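Local coordinates for protein Isomerase/lactonizing enzyme (Agrobacterium fabrum str. C58, PDB 2NQL) that belongs to the mandelate racemase/muconate lactonizing enzyme family of the enolase superfamily and binds a sodium ion in its barrel domain, at residues A100-L105 and F298-A303; K293-F298 and L328-T333. All coordinates share one frame; numbering follows the deposited sequence.

Contact 1 of 2, residues A100-L105 and F298-A303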
ATOM      1  N   ALA A 100      -7.885 -19.262   3.481  1.00 21.05           N
ATOM      2  CA  ALA A 100      -7.649 -19.120   4.919  1.00 23.29           C
ATOM      3  C   ALA A 100      -6.207 -18.675   5.220  1.00 25.54           C
ATOM      4  O   ALA A 100      -5.989 -17.808   6.074  1.00 23.21           O
ATOM      5  CB  ALA A 100      -7.978 -20.437   5.657  1.00 24.76           C
ATOM      6  N   VAL A 101      -5.231 -19.248   4.516  1.00 18.43           N
ATOM      7  CA  VAL A 101      -3.834 -18.837   4.686  1.00 21.95           C
ATOM      8  C   VAL A 101      -3.633 -17.376   4.248  1.00 22.15           C
ATOM      9  O   VAL A 101      -3.032 -16.584   5.002  1.00 19.43           O
ATOM     10  CB  VAL A 101      -2.831 -19.780   3.984  1.00 21.21           C
ATOM     11  CG1 VAL A 101      -1.368 -19.250   4.101  1.00 20.86           C
ATOM     12  CG2 VAL A 101      -2.914 -21.208   4.567  1.00 20.23           C
ATOM     13  N   TYR A 102      -4.148 -17.029   3.060  1.00 20.39           N
ATOM     14  CA  TYR A 102      -4.163 -15.642   2.587  1.00 18.25           C
ATOM     15  C   TYR A 102      -4.723 -14.669   3.639  1.00 21.42           C
ATOM     16  O   TYR A 102      -4.107 -13.632   3.947  1.00 16.60           O
ATOM     17  CB  TYR A 102      -4.937 -15.475   1.255  1.00 18.17           C
ATOM     18  CG  TYR A 102      -5.086 -14.012   0.935  1.00 19.82           C
ATOM     19  CD1 TYR A 102      -4.035 -13.292   0.331  1.00 18.25           C
ATOM     20  CD2 TYR A 102      -6.231 -13.312   1.323  1.00 16.40           C
ATOM     21  CE1 TYR A 102      -4.164 -11.908   0.082  1.00 15.15           C
ATOM     22  CE2 TYR A 102      -6.367 -11.937   1.100  1.00 21.32           C
ATOM     23  CZ  TYR A 102      -5.338 -11.236   0.487  1.00 15.30           C
ATOM     24  OH  TYR A 102      -5.510  -9.885   0.279  1.00 19.44           O
ATOM     25  N   ASP A 103      -5.899 -14.993   4.174  1.00 17.95           N
ATOM     26  CA  ASP A 103      -6.580 -14.105   5.117  1.00 18.57           C
ATOM     27  C   ASP A 103      -5.755 -13.934   6.386  1.00 21.52           C
ATOM     28  O   ASP A 103      -5.670 -12.817   6.907  1.00 19.84           O
ATOM     29  CB  ASP A 103      -7.979 -14.637   5.465  1.00 21.36           C
ATOM     30  CG  ASP A 103      -9.004 -14.371   4.372  1.00 25.75           C
ATOM     31  OD1 ASP A 103      -8.789 -13.470   3.530  1.00 24.49           O
ATOM     32  OD2 ASP A 103     -10.059 -15.067   4.361  1.00 21.46           O
ATOM     33  N   ASP A 104      -5.133 -15.015   6.865  1.00 20.37           N
ATOM     34  CA  ASP A 104      -4.216 -14.906   8.015  1.00 22.05           C
ATOM     35  C   ASP A 104      -3.016 -13.998   7.760  1.00 26.22           C
ATOM     36  O   ASP A 104      -2.659 -13.185   8.617  1.00 17.18           O
ATOM     37  CB  ASP A 104      -3.736 -16.281   8.471  1.00 18.08           C
ATOM     38  CG  ASP A 104      -4.830 -17.073   9.201  1.00 23.09           C
ATOM     39  OD1 ASP A 104      -5.902 -16.494   9.492  1.00 26.04           O
ATOM     40  OD2 ASP A 104      -4.611 -18.269   9.439  1.00 25.08           O
ATOM     41  N   LEU A 105      -2.402 -14.136   6.583  1.00 18.00           N
ATOM     42  CA  LEU A 105      -1.239 -13.308   6.235  1.00 17.94           C
ATOM     43  C   LEU A 105      -1.634 -11.863   6.087  1.00 16.31           C
ATOM     44  O   LEU A 105      -0.915 -10.972   6.568  1.00 17.14           O
ATOM     45  CB  LEU A 105      -0.555 -13.822   4.937  1.00 16.95           C
ATOM     46  CG  LEU A 105      -0.025 -15.255   4.948  1.00 18.48           C
ATOM     47  CD1 LEU A 105       0.604 -15.618   3.576  1.00 17.45           C
ATOM     48  CD2 LEU A 105       0.960 -15.489   6.075  1.00 14.32           C
ATOM     49  N   PHE A 298      -8.857 -12.100  -6.483  1.00 19.11           N
ATOM     50  CA  PHE A 298      -9.437 -12.005  -7.816  1.00 20.21           C
ATOM     51  C   PHE A 298     -10.857 -12.596  -7.758  1.00 18.98           C
ATOM     52  O   PHE A 298     -11.793 -11.973  -8.259  1.00 22.76           O
ATOM     53  CB  PHE A 298      -8.539 -12.811  -8.740  1.00 25.60           C
ATOM     54  CG  PHE A 298      -8.572 -12.419 -10.180  1.00 24.77           C
ATOM     55  CD1 PHE A 298      -7.575 -11.590 -10.716  1.00 24.66           C
ATOM     56  CD2 PHE A 298      -9.523 -12.990 -11.036  1.00 23.93           C
ATOM     57  CE1 PHE A 298      -7.553 -11.300 -12.078  1.00 19.54           C
ATOM     58  CE2 PHE A 298      -9.524 -12.693 -12.400  1.00 29.63           C
ATOM     59  CZ  PHE A 298      -8.540 -11.854 -12.920  1.00 23.32           C
ATOM     60  N   ILE A 299     -11.019 -13.756  -7.107  1.00 18.23           N
ATOM     61  CA  ILE A 299     -12.307 -14.450  -6.979  0.50 22.18           C
ATOM     62  C   ILE A 299     -13.336 -13.579  -6.224  1.00 27.83           C
ATOM     63  O   ILE A 299     -14.502 -13.477  -6.598  1.00 24.02           O
ATOM     64  CB  ILE A 299     -12.096 -15.855  -6.290  0.50 22.36           C
ATOM     65  CG1 ILE A 299     -11.510 -16.875  -7.281  0.50 20.90           C
ATOM     66  CG2 ILE A 299     -13.370 -16.406  -5.670  0.50 24.89           C
ATOM     67  CD1 ILE A 299     -12.154 -16.858  -8.671  0.50 26.98           C
ATOM     68  N   ARG A 300     -12.884 -12.938  -5.152  1.00 20.39           N
ATOM     69  CA  ARG A 300     -13.754 -12.016  -4.386  1.00 18.30           C
ATOM     70  C   ARG A 300     -14.145 -10.750  -5.149  1.00 21.29           C
ATOM     71  O   ARG A 300     -15.283 -10.303  -5.050  1.00 23.59           O
ATOM     72  CB  ARG A 300     -13.121 -11.661  -3.034  1.00 21.88           C
ATOM     73  CG  ARG A 300     -12.870 -12.880  -2.172  1.00 20.94           C
ATOM     74  CD  ARG A 300     -12.021 -12.554  -0.934  1.00 25.93           C
ATOM     75  NE  ARG A 300     -11.953 -13.716  -0.044  1.00 22.50           N
ATOM     76  CZ  ARG A 300     -11.172 -13.819   1.031  1.00 24.81           C
ATOM     77  NH1 ARG A 300     -10.339 -12.831   1.346  1.00 20.96           N
ATOM     78  NH2 ARG A 300     -11.198 -14.934   1.769  1.00 22.82           N
ATOM     79  N   ILE A 301     -13.218 -10.178  -5.923  1.00 20.94           N
ATOM     80  CA  ILE A 301     -13.543  -9.070  -6.817  1.00 18.67           C
ATOM     81  C   ILE A 301     -14.586  -9.500  -7.884  1.00 23.40           C
ATOM     82  O   ILE A 301     -15.546  -8.759  -8.187  1.00 22.52           O
ATOM     83  CB  ILE A 301     -12.262  -8.458  -7.443  1.00 19.45           C
ATOM     84  CG1 ILE A 301     -11.525  -7.606  -6.391  1.00 19.90           C
ATOM     85  CG2 ILE A 301     -12.580  -7.650  -8.678  1.00 19.52           C
ATOM     86  CD1 ILE A 301     -10.049  -7.359  -6.711  1.00 20.75           C
ATOM     87  N   GLY A 302     -14.380 -10.685  -8.445  1.00 20.69           N
ATOM     88  CA  GLY A 302     -15.321 -11.272  -9.406  1.00 24.49           C
ATOM     89  C   GLY A 302     -16.726 -11.451  -8.826  1.00 25.32           C
ATOM     90  O   GLY A 302     -17.713 -11.097  -9.477  1.00 24.01           O
ATOM     91  N   ALA A 303     -16.806 -11.982  -7.607  1.00 23.70           N
ATOM     92  CA  ALA A 303     -18.084 -12.153  -6.885  1.00 26.71           C
ATOM     93  C   ALA A 303     -18.793 -10.829  -6.583  1.00 25.31           C
ATOM     94  O   ALA A 303     -20.018 -10.713  -6.717  1.00 26.13           O
ATOM     95  CB  ALA A 303     -17.853 -12.937  -5.595  1.00 26.29           C
TER
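Asp103 OD1 accepts a hydrogen bond from Arg300 NH1 at 2.8 Å, and a second bond of the same salt bridge runs from Arg300 NH2 to Asp103 OD2, also 2.8 Å. The grip is end-on and bidentate: each terminal nitrogen takes one carboxylate oxygen. NH1 meets the syn lone pair of OD1 with an N-H...O angle of 166°; the second bond is nearly as straight, but NH2 approaches OD2 on the syn side from somewhat out of the carboxylate plane. Carboxylate and guanidinium planes are only 21° apart, so the two bonds keep the groups close to coplanar and should limit twisting of one against the other. The reach comes from Arg300, whose chain is extended from CG to NE and spans a gap of 12.1 Å between Asp103 CA and Arg300 CA. Tyr102 adds a looser contact: Arg300 NH1 approaches its ring obliquely, 4.1 Å from Tyr102 CE2, with ring and guanidinium planes steeply turned, while the hydroxyl bonds to Asn297. Arg300 NE hydrogen-bonds a glycerol, probably from the crystallisation liquor. The salt bridge thus ties helix 98-109, in the N-terminal family region, to helix 295-308 of the barrel-like C-terminal region, with helix 117-138 packing against Val101, Tyr102 and Leu105.

Contact 2 of 2, residues K293-F298 and L328-T333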
ATOM      1  N   LYS A 293      -2.738  -9.248  -7.193  1.00 16.93           N
ATOM      2  CA  LYS A 293      -3.935  -9.605  -6.402  1.00 15.97           C
ATOM      3  C   LYS A 293      -3.919 -11.011  -5.821  1.00 19.14           C
ATOM      4  O   LYS A 293      -4.194 -11.189  -4.634  1.00 19.61           O
ATOM      5  CB  LYS A 293      -5.247  -9.354  -7.183  1.00 14.56           C
ATOM      6  CG  LYS A 293      -5.461  -7.903  -7.545  1.00 13.11           C
ATOM      7  CD  LYS A 293      -6.779  -7.714  -8.282  1.00 16.18           C
ATOM      8  CE  LYS A 293      -7.046  -6.254  -8.563  1.00 18.73           C
ATOM      9  NZ  LYS A 293      -6.044  -5.643  -9.507  1.00 17.35           N
ATOM     10  N   GLY A 294      -3.605 -12.010  -6.648  1.00 17.99           N
ATOM     11  CA  GLY A 294      -3.645 -13.412  -6.231  1.00 15.51           C
ATOM     12  C   GLY A 294      -5.058 -13.930  -6.465  1.00 19.96           C
ATOM     13  O   GLY A 294      -5.977 -13.140  -6.683  1.00 18.79           O
ATOM     14  N   ILE A 295      -5.211 -15.250  -6.438  1.00 16.84           N
ATOM     15  CA  ILE A 295      -6.470 -15.900  -6.812  1.00 17.77           C
ATOM     16  C   ILE A 295      -7.594 -15.592  -5.816  1.00 20.10           C
ATOM     17  O   ILE A 295      -8.707 -15.246  -6.211  1.00 18.51           O
ATOM     18  CB  ILE A 295      -6.274 -17.426  -6.991  1.00 20.51           C
ATOM     19  CG1 ILE A 295      -5.487 -17.697  -8.288  1.00 17.73           C
ATOM     20  CG2 ILE A 295      -7.660 -18.184  -7.027  1.00 17.73           C
ATOM     21  CD1 ILE A 295      -4.802 -19.028  -8.316  1.00 18.25           C
ATOM     22  N   THR A 296      -7.303 -15.723  -4.529  1.00 19.43           N
ATOM     23  CA  THR A 296      -8.308 -15.385  -3.487  1.00 17.37           C
ATOM     24  C   THR A 296      -8.931 -13.991  -3.691  1.00 19.13           C
ATOM     25  O   THR A 296     -10.161 -13.859  -3.710  1.00 19.09           O
ATOM     26  CB  THR A 296      -7.702 -15.519  -2.088  1.00 15.91           C
ATOM     27  OG1 THR A 296      -7.259 -16.863  -1.892  1.00 19.77           O
ATOM     28  CG2 THR A 296      -8.708 -15.100  -0.982  1.00 17.16           C
ATOM     29  N   ASN A 297      -8.092 -12.963  -3.884  1.00 18.10           N
ATOM     30  CA  ASN A 297      -8.577 -11.602  -4.153  1.00 20.05           C
ATOM     31  C   ASN A 297      -9.345 -11.437  -5.439  1.00 19.97           C
ATOM     32  O   ASN A 297     -10.338 -10.721  -5.494  1.00 21.76           O
ATOM     33  CB  ASN A 297      -7.416 -10.584  -4.112  1.00 17.24           C
ATOM     34  CG  ASN A 297      -7.064 -10.170  -2.684  1.00 21.97           C
ATOM     35  OD1 ASN A 297      -7.955  -9.959  -1.857  1.00 21.26           O
ATOM     36  ND2 ASN A 297      -5.770 -10.025  -2.401  1.00 18.25           N
ATOM     37  N   PHE A 298      -8.857 -12.100  -6.483  1.00 19.11           N
ATOM     38  CA  PHE A 298      -9.437 -12.005  -7.816  1.00 20.21           C
ATOM     39  C   PHE A 298     -10.857 -12.596  -7.758  1.00 18.98           C
ATOM     40  O   PHE A 298     -11.793 -11.973  -8.259  1.00 22.76           O
ATOM     41  CB  PHE A 298      -8.539 -12.811  -8.740  1.00 25.60           C
ATOM     42  CG  PHE A 298      -8.572 -12.419 -10.180  1.00 24.77           C
ATOM     43  CD1 PHE A 298      -7.575 -11.590 -10.716  1.00 24.66           C
ATOM     44  CD2 PHE A 298      -9.523 -12.990 -11.036  1.00 23.93           C
ATOM     45  CE1 PHE A 298      -7.553 -11.300 -12.078  1.00 19.54           C
ATOM     46  CE2 PHE A 298      -9.524 -12.693 -12.400  1.00 29.63           C
ATOM     47  CZ  PHE A 298      -8.540 -11.854 -12.920  1.00 23.32           C
ATOM     48  N   LEU A 328      -6.043 -16.588 -15.896  1.00 18.95           N
ATOM     49  CA  LEU A 328      -6.939 -17.369 -16.760  1.00 17.91           C
ATOM     50  C   LEU A 328      -7.777 -18.355 -15.936  1.00 16.59           C
ATOM     51  O   LEU A 328      -8.996 -18.400 -16.106  1.00 20.23           O
ATOM     52  CB  LEU A 328      -6.156 -18.108 -17.865  1.00 17.64           C
ATOM     53  CG  LEU A 328      -5.247 -17.293 -18.786  1.00 20.86           C
ATOM     54  CD1 LEU A 328      -4.782 -18.184 -19.923  1.00 20.04           C
ATOM     55  CD2 LEU A 328      -5.929 -16.031 -19.322  1.00 16.80           C
ATOM     56  N   GLN A 329      -7.127 -19.117 -15.056  1.00 19.60           N
ATOM     57  CA  GLN A 329      -7.816 -20.066 -14.155  1.00 18.08           C
ATOM     58  C   GLN A 329      -8.948 -19.404 -13.375  1.00 24.86           C
ATOM     59  O   GLN A 329     -10.101 -19.861 -13.415  1.00 20.50           O
ATOM     60  CB  GLN A 329      -6.843 -20.703 -13.153  1.00 17.03           C
ATOM     61  CG  GLN A 329      -5.751 -21.613 -13.732  1.00 18.64           C
ATOM     62  CD  GLN A 329      -6.278 -22.970 -14.229  1.00 21.40           C
ATOM     63  OE1 GLN A 329      -7.455 -23.295 -14.061  1.00 21.09           O
ATOM     64  NE2 GLN A 329      -5.394 -23.766 -14.827  1.00 22.11           N
ATOM     65  N   ALA A 330      -8.623 -18.320 -12.672  1.00 16.43           N
ATOM     66  CA  ALA A 330      -9.624 -17.615 -11.871  1.00 17.54           C
ATOM     67  C   ALA A 330     -10.686 -16.961 -12.750  1.00 19.96           C
ATOM     68  O   ALA A 330     -11.871 -17.059 -12.451  1.00 20.26           O
ATOM     69  CB  ALA A 330      -8.962 -16.582 -10.994  1.00 18.70           C
ATOM     70  N   SER A 331     -10.257 -16.302 -13.834  1.00 18.72           N
ATOM     71  CA  SER A 331     -11.194 -15.620 -14.750  1.00 20.71           C
ATOM     72  C   SER A 331     -12.267 -16.563 -15.294  1.00 22.10           C
ATOM     73  O   SER A 331     -13.427 -16.164 -15.484  1.00 21.77           O
ATOM     74  CB  SER A 331     -10.454 -15.013 -15.948  1.00 24.26           C
ATOM     75  OG  SER A 331      -9.596 -13.967 -15.539  1.00 21.69           O
ATOM     76  N   SER A 332     -11.864 -17.803 -15.548  1.00 20.79           N
ATOM     77  CA  SER A 332     -12.741 -18.798 -16.191  1.00 20.85           C
ATOM     78  C   SER A 332     -13.972 -19.174 -15.373  1.00 29.21           C
ATOM     79  O   SER A 332     -14.941 -19.660 -15.929  1.00 25.10           O
ATOM     80  CB  SER A 332     -11.946 -20.049 -16.538  1.00 19.13           C
ATOM     81  OG  SER A 332     -11.728 -20.835 -15.381  1.00 21.04           O
ATOM     82  N   THR A 333     -13.919 -18.931 -14.061  1.00 23.31           N
ATOM     83  CA  THR A 333     -14.983 -19.283 -13.114  1.00 24.14           C
ATOM     84  C   THR A 333     -15.998 -18.162 -12.921  1.00 27.28           C
ATOM     85  O   THR A 333     -16.984 -18.340 -12.194  1.00 26.80           O
ATOM     86  CB  THR A 333     -14.382 -19.603 -11.702  1.00 23.55           C
ATOM     87  OG1 THR A 333     -13.932 -18.373 -11.085  1.00 23.02           O
ATOM     88  CG2 THR A 333     -13.239 -20.607 -11.816  1.00 22.58           C
TER
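Ala330 CB packs against Phe298 CD2 at 3.6 Å, meeting the ring obliquely, and Ile295 CG2 lies farther off, 4.5 Å from the same Ala330 CB. These apolar contacts carry the interface. The backbones come close here, Ile295 CA and Ala330 CA being 6.2 Å apart, which is compatible with the small alanine side chain facing the other helix. Phe298 is directed across the gap by its first torsion, which sets CG opposite the backbone N (chi1 -155°).

A polar atom also borders the ring: Ser331 OG lies 3.4 Å from Phe298 CE2, again obliquely. No bond is made to the ring; the hydroxyl's hydrogen bond goes to Ser327 O, one turn back in its own helix. No hydrogen bond links the two segments.

The polar bonds instead shape each segment separately. Gly294, with a positive phi of 88°, is the N-cap of the helix that follows, and its carbonyl receives Phe298 N. Asn297 ND2 donates to Lys293 O at 3.0 Å, bridging the turn around that glycine, and the same amide nitrogen also bonds Tyr102 OH. In 328-333, Ser332 OG bonds Gln329 O at 2.7 Å, and Ala330 O accepts from both the hydroxyl and the backbone N of Thr333.

The contact joins the start of helix 295-308 to the C-terminal part of helix 322-331 in the enolase-type barrel domain. Met290 of helix 290-293 touches Ile295, Phe298 and Ala330, Pro314 packs on Phe298 and Ser331, and helix 142-145 covers Ile295 and Gln329 through Ile142.

How the contacts relate
Helix 295-308 serves both contacts, whose centres lie about 9 Å apart: contact 1 uses its Arg300 to reach helix 98-109, whereas contact 2 uses its first turn to pack on helix 322-331. Phe298 belongs to both segment pairs but touches across only in contact 2. A direct polar connection is the probable hydrogen bond between Tyr102 OH and Asn297 ND2, 2.7 Å long, and Ile299 CD1 packs 3.4 Å from Thr333 OG1. The character differs, a partly buried salt bridge against a buried apolar interface. The sodium ion's ligands Glu240 and Glu266 belong to neither segment pair, and the ion lies about 11 Å from the Phe298 side chain.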